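Long-range contacts in uncharacterized protein (Bacteroides ovatus, PDB 5CAG), which probably serves as an anchoring subunit of a fimbrium, a member of the FimB/Mfa2 family held at the outer membrane as a predicted lipoprotein: residues V20-D25 and L136-E141; D31-G36 and S56-E61; E35-I40 and V71-Y76. All coordinates share one frame; numbering follows the deposited sequence.

Contact 1. Residues V20-D25 and L136-E141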
loop_
_atom_site.group_PDB
_atom_site.type_symbol
_atom_site.label_atom_id
_atom_site.label_comp_id
_atom_site.label_asym_id
_atom_site.label_seq_id
_atom_site.Cartn_x
_atom_site.Cartn_y
_atom_site.Cartn_z
ATOM N N VAL A 20 -19.704 14.458 15.765
ATOM C CA VAL A 20 -18.313 14.298 16.184
ATOM C C VAL A 20 -17.454 15.340 15.456
ATOM O O VAL A 20 -17.880 15.887 14.438
ATOM C CB VAL A 20 -17.738 12.864 16.040
ATOM C CG1 VAL A 20 -18.469 11.875 16.934
ATOM C CG2 VAL A 20 -17.727 12.395 14.596
ATOM N N ASP A 21 -16.277 15.645 16.014
ATOM C CA ASP A 21 -15.344 16.598 15.442
ATOM C C ASP A 21 -13.968 15.952 15.408
ATOM O O ASP A 21 -13.308 15.787 16.443
ATOM C CB ASP A 21 -15.352 17.930 16.218
ATOM C CG ASP A 21 -14.600 19.099 15.583
ATOM O OD1 ASP A 21 -13.863 18.877 14.581
ATOM O OD2 ASP A 21 -14.696 20.222 16.118
ATOM N N ILE A 22 -13.553 15.561 14.199
ATOM C CA ILE A 22 -12.271 14.919 13.965
ATOM C C ILE A 22 -11.227 15.975 13.626
ATOM O O ILE A 22 -11.450 16.816 12.756
ATOM C CB ILE A 22 -12.415 13.843 12.854
ATOM C CG1 ILE A 22 -13.274 12.664 13.351
ATOM C CG2 ILE A 22 -11.057 13.353 12.333
ATOM C CD1 ILE A 22 -14.238 12.119 12.315
ATOM N N LYS A 23 -10.108 15.950 14.359
ATOM C CA LYS A 23 -8.926 16.765 14.083
ATOM C C LYS A 23 -7.814 15.806 13.683
ATOM O O LYS A 23 -7.598 14.805 14.367
ATOM C CB LYS A 23 -8.517 17.661 15.261
ATOM C CG LYS A 23 -7.387 18.641 14.905
ATOM C CD LYS A 23 -6.594 19.090 16.141
ATOM C CE LYS A 23 -5.203 19.605 15.824
ATOM N NZ LYS A 23 -4.766 20.666 16.782
ATOM N N LEU A 24 -7.160 16.070 12.554
ATOM C CA LEU A 24 -6.085 15.213 12.064
ATOM C C LEU A 24 -4.762 15.919 12.155
ATOM O O LEU A 24 -4.643 17.070 11.742
ATOM C CB LEU A 24 -6.321 14.742 10.617
ATOM C CG LEU A 24 -7.570 13.904 10.355
ATOM C CD1 LEU A 24 -7.807 13.749 8.895
ATOM C CD2 LEU A 24 -7.461 12.549 10.964
ATOM N N ASP A 25 -3.777 15.244 12.738
ATOM C CA ASP A 25 -2.419 15.739 12.841
ATOM C C ASP A 25 -1.599 14.975 11.840
ATOM O O ASP A 25 -1.840 13.765 11.613
ATOM C CB ASP A 25 -1.856 15.603 14.266
ATOM C CG ASP A 25 -0.556 16.365 14.500
ATOM O OD1 ASP A 25 -0.238 17.273 13.685
ATOM O OD2 ASP A 25 0.134 16.075 15.513
ATOM N N LEU A 136 -12.576 13.856 18.546
ATOM C CA LEU A 136 -11.585 12.821 18.254
ATOM C C LEU A 136 -10.271 13.478 17.767
ATOM O O LEU A 136 -10.320 14.393 16.934
ATOM C CB LEU A 136 -12.106 11.870 17.156
ATOM C CG LEU A 136 -13.153 10.792 17.434
ATOM C CD1 LEU A 136 -12.752 9.845 18.517
ATOM C CD2 LEU A 136 -14.543 11.341 17.498
ATOM N N ASP A 137 -9.114 13.027 18.263
ATOM C CA ASP A 137 -7.845 13.571 17.791
ATOM C C ASP A 137 -7.062 12.436 17.168
ATOM O O ASP A 137 -6.543 11.582 17.873
ATOM C CB ASP A 137 -7.086 14.274 18.908
ATOM C CG ASP A 137 -7.606 15.662 19.170
ATOM O OD1 ASP A 137 -8.681 15.782 19.793
ATOM O OD2 ASP A 137 -6.942 16.629 18.750
ATOM N N TRP A 138 -7.080 12.366 15.843
ATOM C CA TRP A 138 -6.477 11.270 15.112
ATOM C C TRP A 138 -5.264 11.707 14.347
ATOM O O TRP A 138 -5.068 12.888 14.096
ATOM C CB TRP A 138 -7.512 10.648 14.148
ATOM C CG TRP A 138 -8.689 9.980 14.812
ATOM C CD1 TRP A 138 -8.736 9.475 16.076
ATOM C CD2 TRP A 138 -9.933 9.627 14.197
ATOM N NE1 TRP A 138 -9.945 8.869 16.300
ATOM C CE2 TRP A 138 -10.698 8.936 15.161
ATOM C CE3 TRP A 138 -10.484 9.826 12.920
ATOM C CZ2 TRP A 138 -11.992 8.461 14.900
ATOM C CZ3 TRP A 138 -11.783 9.383 12.672
ATOM C CH2 TRP A 138 -12.512 8.691 13.649
ATOM N N LYS A 139 -4.429 10.724 14.025
ATOM C CA LYS A 139 -3.185 10.773 13.252
ATOM C C LYS A 139 -3.238 9.567 12.341
ATOM O O LYS A 139 -3.742 8.520 12.767
ATOM C CB LYS A 139 -1.968 10.733 14.187
ATOM C CG LYS A 139 -0.643 10.870 13.471
ATOM C CD LYS A 139 0.525 11.238 14.372
ATOM C CE LYS A 139 0.840 12.718 14.385
ATOM N NZ LYS A 139 1.891 13.050 15.399
ATOM N N LEU A 140 -2.830 9.697 11.081
ATOM C CA LEU A 140 -2.946 8.525 10.229
ATOM C C LEU A 140 -1.613 7.845 10.107
ATOM O O LEU A 140 -0.597 8.431 10.480
ATOM C CB LEU A 140 -3.516 8.919 8.883
ATOM C CG LEU A 140 -4.983 8.616 8.689
ATOM C CD1 LEU A 140 -5.840 9.315 9.722
ATOM C CD2 LEU A 140 -5.417 9.032 7.321
ATOM N N GLU A 141 -1.599 6.594 9.659
ATOM C CA GLU A 141 -0.338 5.865 9.571
ATOM C C GLU A 141 0.045 5.576 8.111
ATOM O O GLU A 141 -0.807 5.131 7.342
ATOM C CB GLU A 141 -0.433 4.563 10.388
ATOM C CG GLU A 141 0.601 3.511 10.034
ATOM C CD GLU A 141 0.440 2.163 10.696
ATOM O OE1 GLU A 141 -0.684 1.809 11.130
ATOM O OE2 GLU A 141 1.444 1.420 10.701
#

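Contact 2. Residues D31-G36 and S56-E61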
loop_
_atom_site.group_PDB
_atom_site.type_symbol
_atom_site.label_atom_id
_atom_site.label_comp_id
_atom_site.label_asym_id
_atom_site.label_seq_id
_atom_site.Cartn_x
_atom_site.Cartn_y
_atom_site.Cartn_z
ATOM N N ASP A 31 5.068 15.427 4.800
ATOM C CA ASP A 31 5.160 16.861 4.480
ATOM C C ASP A 31 4.264 17.149 3.237
ATOM O O ASP A 31 3.683 18.233 3.115
ATOM C CB ASP A 31 6.626 17.329 4.284
ATOM C CG ASP A 31 7.608 16.339 3.647
ATOM O OD1 ASP A 31 7.146 15.382 2.957
ATOM O OD2 ASP A 31 8.841 16.542 3.799
ATOM N N GLN A 32 4.108 16.136 2.363
ATOM C CA GLN A 32 3.253 16.190 1.184
ATOM C C GLN A 32 1.847 15.707 1.579
ATOM O O GLN A 32 1.527 14.516 1.449
ATOM C CB GLN A 32 3.846 15.342 0.044
ATOM C CG GLN A 32 5.129 15.900 -0.578
ATOM C CD GLN A 32 5.999 14.805 -1.171
ATOM O OE1 GLN A 32 5.515 13.820 -1.757
ATOM N NE2 GLN A 32 7.313 14.962 -1.039
ATOM N N LEU A 33 1.033 16.637 2.101
ATOM C CA LEU A 33 -0.322 16.375 2.570
ATOM C C LEU A 33 -1.275 15.909 1.487
ATOM O O LEU A 33 -1.323 16.539 0.431
ATOM C CB LEU A 33 -0.923 17.638 3.179
ATOM C CG LEU A 33 -0.433 18.065 4.518
ATOM C CD1 LEU A 33 -1.441 18.929 5.171
ATOM C CD2 LEU A 33 -0.183 16.888 5.400
ATOM N N PRO A 34 -2.150 14.910 1.770
ATOM C CA PRO A 34 -3.152 14.507 0.766
ATOM C C PRO A 34 -4.206 15.590 0.509
ATOM O O PRO A 34 -4.296 16.585 1.231
ATOM C CB PRO A 34 -3.804 13.269 1.388
ATOM C CG PRO A 34 -2.928 12.853 2.487
ATOM C CD PRO A 34 -2.245 14.070 2.981
ATOM N N GLU A 35 -5.008 15.378 -0.540
ATOM C CA GLU A 35 -6.080 16.273 -0.960
ATOM C C GLU A 35 -7.183 16.324 0.122
ATOM O O GLU A 35 -7.737 17.386 0.394
ATOM C CB GLU A 35 -6.625 15.764 -2.300
ATOM C CG GLU A 35 -7.121 16.844 -3.246
ATOM C CD GLU A 35 -8.360 16.453 -4.037
ATOM O OE1 GLU A 35 -8.252 15.550 -4.901
ATOM O OE2 GLU A 35 -9.443 17.033 -3.778
ATOM N N GLY A 36 -7.424 15.179 0.764
ATOM C CA GLY A 36 -8.402 14.976 1.829
ATOM C C GLY A 36 -8.491 13.507 2.206
ATOM O O GLY A 36 -7.735 12.677 1.677
ATOM N N SER A 56 -11.767 17.362 5.001
ATOM C CA SER A 56 -10.564 18.169 4.766
ATOM C C SER A 56 -9.353 17.407 5.291
ATOM O O SER A 56 -9.504 16.605 6.223
ATOM C CB SER A 56 -10.690 19.522 5.471
ATOM O OG SER A 56 -9.474 20.259 5.520
ATOM N N VAL A 57 -8.157 17.666 4.748
ATOM C CA VAL A 57 -6.978 16.962 5.241
ATOM C C VAL A 57 -6.812 17.161 6.779
ATOM O O VAL A 57 -6.284 16.271 7.444
ATOM C CB VAL A 57 -5.723 17.361 4.452
ATOM C CG1 VAL A 57 -5.153 18.686 4.938
ATOM C CG2 VAL A 57 -4.680 16.267 4.498
ATOM N N ARG A 58 -7.336 18.270 7.339
ATOM C CA ARG A 58 -7.252 18.609 8.770
ATOM C C ARG A 58 -8.410 18.004 9.590
ATOM O O ARG A 58 -8.433 18.119 10.814
ATOM C CB ARG A 58 -7.236 20.144 8.963
ATOM C CG ARG A 58 -6.303 20.944 8.034
ATOM C CD ARG A 58 -4.825 20.896 8.420
ATOM N NE ARG A 58 -4.029 21.825 7.607
ATOM C CZ ARG A 58 -2.700 21.811 7.519
ATOM N NH1 ARG A 58 -1.990 20.908 8.188
ATOM N NH2 ARG A 58 -2.072 22.692 6.751
ATOM N N GLY A 59 -9.350 17.370 8.910
ATOM C CA GLY A 59 -10.522 16.767 9.535
ATOM C C GLY A 59 -11.738 17.657 9.411
ATOM O O GLY A 59 -11.809 18.488 8.499
ATOM N N GLY A 60 -12.687 17.482 10.325
ATOM C CA GLY A 60 -13.906 18.278 10.370
ATOM C C GLY A 60 -15.064 17.658 11.124
ATOM O O GLY A 60 -14.938 16.566 11.686
ATOM N N GLU A 61 -16.203 18.372 11.144
ATOM C CA GLU A 61 -17.443 17.928 11.778
ATOM C C GLU A 61 -18.117 16.849 10.925
ATOM O O GLU A 61 -18.048 16.892 9.694
ATOM C CB GLU A 61 -18.393 19.110 11.990
ATOM C CG GLU A 61 -17.929 20.090 13.054
ATOM C CD GLU A 61 -18.896 20.288 14.204
ATOM O OE1 GLU A 61 -20.093 19.946 14.051
ATOM O OE2 GLU A 61 -18.450 20.782 15.265
#

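Contact 3. Residues E35-I40 and V71-Y76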
loop_
_atom_site.group_PDB
_atom_site.type_symbol
_atom_site.label_atom_id
_atom_site.label_comp_id
_atom_site.label_asym_id
_atom_site.label_seq_id
_atom_site.Cartn_x
_atom_site.Cartn_y
_atom_site.Cartn_z
ATOM N N GLU A 35 -5.008 15.378 -0.540
ATOM C CA GLU A 35 -6.080 16.273 -0.960
ATOM C C GLU A 35 -7.183 16.324 0.122
ATOM O O GLU A 35 -7.737 17.386 0.394
ATOM C CB GLU A 35 -6.625 15.764 -2.300
ATOM C CG GLU A 35 -7.121 16.844 -3.246
ATOM C CD GLU A 35 -8.360 16.453 -4.037
ATOM O OE1 GLU A 35 -8.252 15.550 -4.901
ATOM O OE2 GLU A 35 -9.443 17.033 -3.778
ATOM N N GLY A 36 -7.424 15.179 0.764
ATOM C CA GLY A 36 -8.402 14.976 1.829
ATOM C C GLY A 36 -8.491 13.507 2.206
ATOM O O GLY A 36 -7.735 12.677 1.677
ATOM N N VAL A 37 -9.422 13.168 3.126
ATOM C CA VAL A 37 -9.604 11.787 3.600
ATOM C C VAL A 37 -11.061 11.349 3.576
ATOM O O VAL A 37 -11.953 12.186 3.610
ATOM C CB VAL A 37 -9.027 11.542 5.021
ATOM C CG1 VAL A 37 -7.549 11.911 5.106
ATOM C CG2 VAL A 37 -9.841 12.257 6.097
ATOM N N ARG A 38 -11.288 10.030 3.570
ATOM C CA ARG A 38 -12.615 9.425 3.641
ATOM C C ARG A 38 -12.724 8.732 4.978
ATOM O O ARG A 38 -11.745 8.113 5.417
ATOM C CB ARG A 38 -12.887 8.452 2.486
ATOM C CG ARG A 38 -14.384 8.183 2.295
ATOM C CD ARG A 38 -14.591 6.752 1.888
ATOM N NE ARG A 38 -15.904 6.479 1.299
ATOM C CZ ARG A 38 -16.134 5.464 0.467
ATOM N NH1 ARG A 38 -15.141 4.658 0.101
ATOM N NH2 ARG A 38 -17.347 5.266 -0.030
ATOM N N VAL A 39 -13.869 8.898 5.667
ATOM C CA VAL A 39 -14.108 8.337 6.994
ATOM C C VAL A 39 -15.328 7.434 6.927
ATOM O O VAL A 39 -16.401 7.874 6.485
ATOM C CB VAL A 39 -14.271 9.430 8.081
ATOM C CG1 VAL A 39 -14.413 8.806 9.459
ATOM C CG2 VAL A 39 -13.133 10.449 8.065
ATOM N N ILE A 40 -15.180 6.165 7.323
ATOM C CA ILE A 40 -16.341 5.273 7.293
ATOM C C ILE A 40 -16.536 4.677 8.665
ATOM O O ILE A 40 -15.592 4.170 9.262
ATOM C CB ILE A 40 -16.327 4.170 6.203
ATOM C CG1 ILE A 40 -15.931 4.711 4.837
ATOM C CG2 ILE A 40 -17.687 3.489 6.124
ATOM C CD1 ILE A 40 -15.401 3.641 3.934
ATOM N N VAL A 71 -14.123 1.782 12.659
ATOM C CA VAL A 71 -13.878 2.985 11.851
ATOM C C VAL A 71 -12.684 2.804 10.905
ATOM O O VAL A 71 -11.724 2.100 11.252
ATOM C CB VAL A 71 -13.677 4.241 12.757
ATOM C CG1 VAL A 71 -13.557 5.521 11.935
ATOM C CG2 VAL A 71 -14.797 4.377 13.775
ATOM N N VAL A 72 -12.737 3.464 9.729
ATOM C CA VAL A 72 -11.626 3.506 8.771
ATOM C C VAL A 72 -11.442 4.949 8.290
ATOM O O VAL A 72 -12.424 5.661 8.060
ATOM C CB VAL A 72 -11.674 2.530 7.558
ATOM C CG1 VAL A 72 -11.601 1.078 7.983
ATOM C CG2 VAL A 72 -12.875 2.784 6.667
ATOM N N VAL A 73 -10.187 5.385 8.168
ATOM C CA VAL A 73 -9.850 6.706 7.648
ATOM C C VAL A 73 -8.695 6.524 6.705
ATOM O O VAL A 73 -7.633 6.040 7.129
ATOM C CB VAL A 73 -9.517 7.781 8.706
ATOM C CG1 VAL A 73 -9.418 9.152 8.047
ATOM C CG2 VAL A 73 -10.535 7.799 9.831
ATOM N N TYR A 74 -8.878 6.892 5.441
ATOM C CA TYR A 74 -7.790 6.769 4.489
ATOM C C TYR A 74 -7.829 7.963 3.525
ATOM O O TYR A 74 -8.860 8.627 3.425
ATOM C CB TYR A 74 -7.859 5.416 3.766
ATOM C CG TYR A 74 -9.063 5.257 2.860
ATOM C CD1 TYR A 74 -9.024 5.680 1.536
ATOM C CD2 TYR A 74 -10.233 4.658 3.319
ATOM C CE1 TYR A 74 -10.127 5.536 0.698
ATOM C CE2 TYR A 74 -11.356 4.525 2.489
ATOM C CZ TYR A 74 -11.297 4.971 1.179
ATOM O OH TYR A 74 -12.375 4.842 0.331
ATOM N N ASN A 75 -6.709 8.253 2.848
ATOM C CA ASN A 75 -6.655 9.344 1.882
ATOM C C ASN A 75 -7.265 8.866 0.555
ATOM O O ASN A 75 -6.924 7.793 0.033
ATOM C CB ASN A 75 -5.240 9.858 1.717
ATOM C CG ASN A 75 -4.229 8.823 1.311
ATOM O OD1 ASN A 75 -4.019 7.800 1.987
ATOM N ND2 ASN A 75 -3.557 9.104 0.207
ATOM N N TYR A 76 -8.197 9.657 0.020
ATOM C CA TYR A 76 -8.920 9.222 -1.160
ATOM C C TYR A 76 -8.178 9.405 -2.448
ATOM O O TYR A 76 -8.234 8.480 -3.256
ATOM C CB TYR A 76 -10.327 9.847 -1.286
ATOM C CG TYR A 76 -10.438 11.353 -1.179
ATOM C CD1 TYR A 76 -10.203 12.166 -2.281
ATOM C CD2 TYR A 76 -10.920 11.954 -0.022
ATOM C CE1 TYR A 76 -10.341 13.549 -2.205
ATOM C CE2 TYR A 76 -11.118 13.332 0.048
ATOM C CZ TYR A 76 -10.808 14.131 -1.043
ATOM O OH TYR A 76 -10.980 15.497 -0.996
#

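Contact 1. Residues V20-D25 and L136-E141
Ile22 CG1 (chi1 -68°) and Trp138 CG (chi1 -65°) both stand anti to their own carbonyl carbon, and from neighbouring parallel strands the two side chains cross obliquely on one face of the sheet. Ile22 CG1 lies over a face of the indole, 4.1 Å from the centroid of the six-membered ring, a CH-pi contact, while Ile22 CG2 comes to within 3.6 Å of Trp138 CE3. Leu136 CB lies over that same face, toward its rim. Further along the strands Leu24 turns CD2 toward Trp138 CB at 3.7 Å and also reaches Leu140 CD1. Leucine, isoleucine and tryptophan suit this side of the sheet because it turns inward, where Trp138 packs on Leu120, Val71 and Val73.

Main-chain bonds fix the register. Lys23 N donates to Leu136 O almost along the C=O axis, and Lys23 O accepts Trp138 N at 2.9 Å, so Lys23 bonds to the residues on either side of Asp137, the pattern of parallel pairing. The other face is polar: Asp25 and Lys139 run side by side, both with CG anti to the backbone N, and Asp25 OD2 meets Lys139 NZ in a long salt bridge of 3.5 Å; the ammonium also bonds to the carbonyl of Asp27. The chemistry thus divides by face, with apolar burial inward and charge pairing outward, consistent with strands whose one face looks into a beta-sandwich-like interior.

Contact 2. Residues D31-G36 and S56-E61
Val57 fills the centre of this small surface contact, one methyl for each of two neighbours. Its CG2, anti to the backbone N, lies 3.6 Å from Pro34 CD and 3.3 Å from Pro34 O, whereas CG1, in the crowded position between N and the carbonyl carbon (chi1 80°), meets Leu33 CD1 at 3.7 Å. Both encounters are crossings near a right angle. The same Leu33 CD1 also lies over one face of the Arg58 guanidinium, 3.6 Å from NH1, so the methyl rests against the flat of the group, near its NH1 side. A branched valine and a rigid proline suit a place where no hydrogen bond joins the two segments and they meet by van der Waals contact.

What presents Val57 and Arg58 is a type I beta turn from Ser56 to Gly59, closed by Gly59 N bonding to Ser56 O at 2.8 Å. Gly59, with positive phi (100°), takes a conformation that glycine adopts readily. Val57 O accepts the indole NH of Trp26, whose side chain also touches Leu33 and Pro34. The turn links strand 51-56 to strand 59-62. Residues 31-36, across from it, form the end of the connection from strand 20-25 that leads into strand 36-43.

Contact 3. Residues E35-I40 and V71-Y76
Arg38 lays its CB over one face of the Tyr74 ring, offset toward the rim, and the two side chains run alongside each other in the same direction. Tyr74 CG stands between the backbone N and the carbonyl carbon (chi1 67°), and Arg38 sets CG anti to its N (chi1 -161°) and bends at chi2, which brings Arg38 NH1 to 2.8 Å from Tyr74 OH. The hydroxyl accepts this bond in the guanidinium plane, although the planes of the two groups stand 76° apart. Salt bridges from NH2 to Asp52 and Glu86 probably offset the charge of the buried guanidinium, and Ile40 CD1 covers one of its faces.

Arg38 and Tyr74 are a hydrogen-bonded antiparallel pair, with Arg38 N to Tyr74 O at 2.8 Å; Ile40 and Val72 form the next such pair. On the other face Val39 CG2 packs against Val73 CG1 at 3.9 Å, and beta-branched valines suit such extended backbone. Tyr76 spreads a ring face over Gly36 O, and Tyr76 CE2 comes 3.4 Å from Gly36 C; glycine suits the place because it lets the ring lie close against the main chain.

Strand 36-43 lies between strands 51-56 and 67-75, and strand 67-75 pairs onward with 118-127.

From the N terminus, strand 20-25 comes first, and contact 1 closes the widest loop when 136-141 returns beside it. Contacts 2 and 3 are both nested within that loop. They start from overlapping segments that share Glu35 and Gly36: contact 2 closes first, at 56-61, and contact 3 closes later, at 71-76. Strand 59-62 pairs with 20-25, so Leu24 N lies 3.0 Å from Arg58 O and contact 2 joins contact 1 edge to edge. Contact 3 meets contact 1 across the interior instead, with Leu24 CD1 on Val37 CG2. Together they tie strands 20-25, 36-43, 59-62, 67-75 and 134-154 into the N-terminal part of the fold.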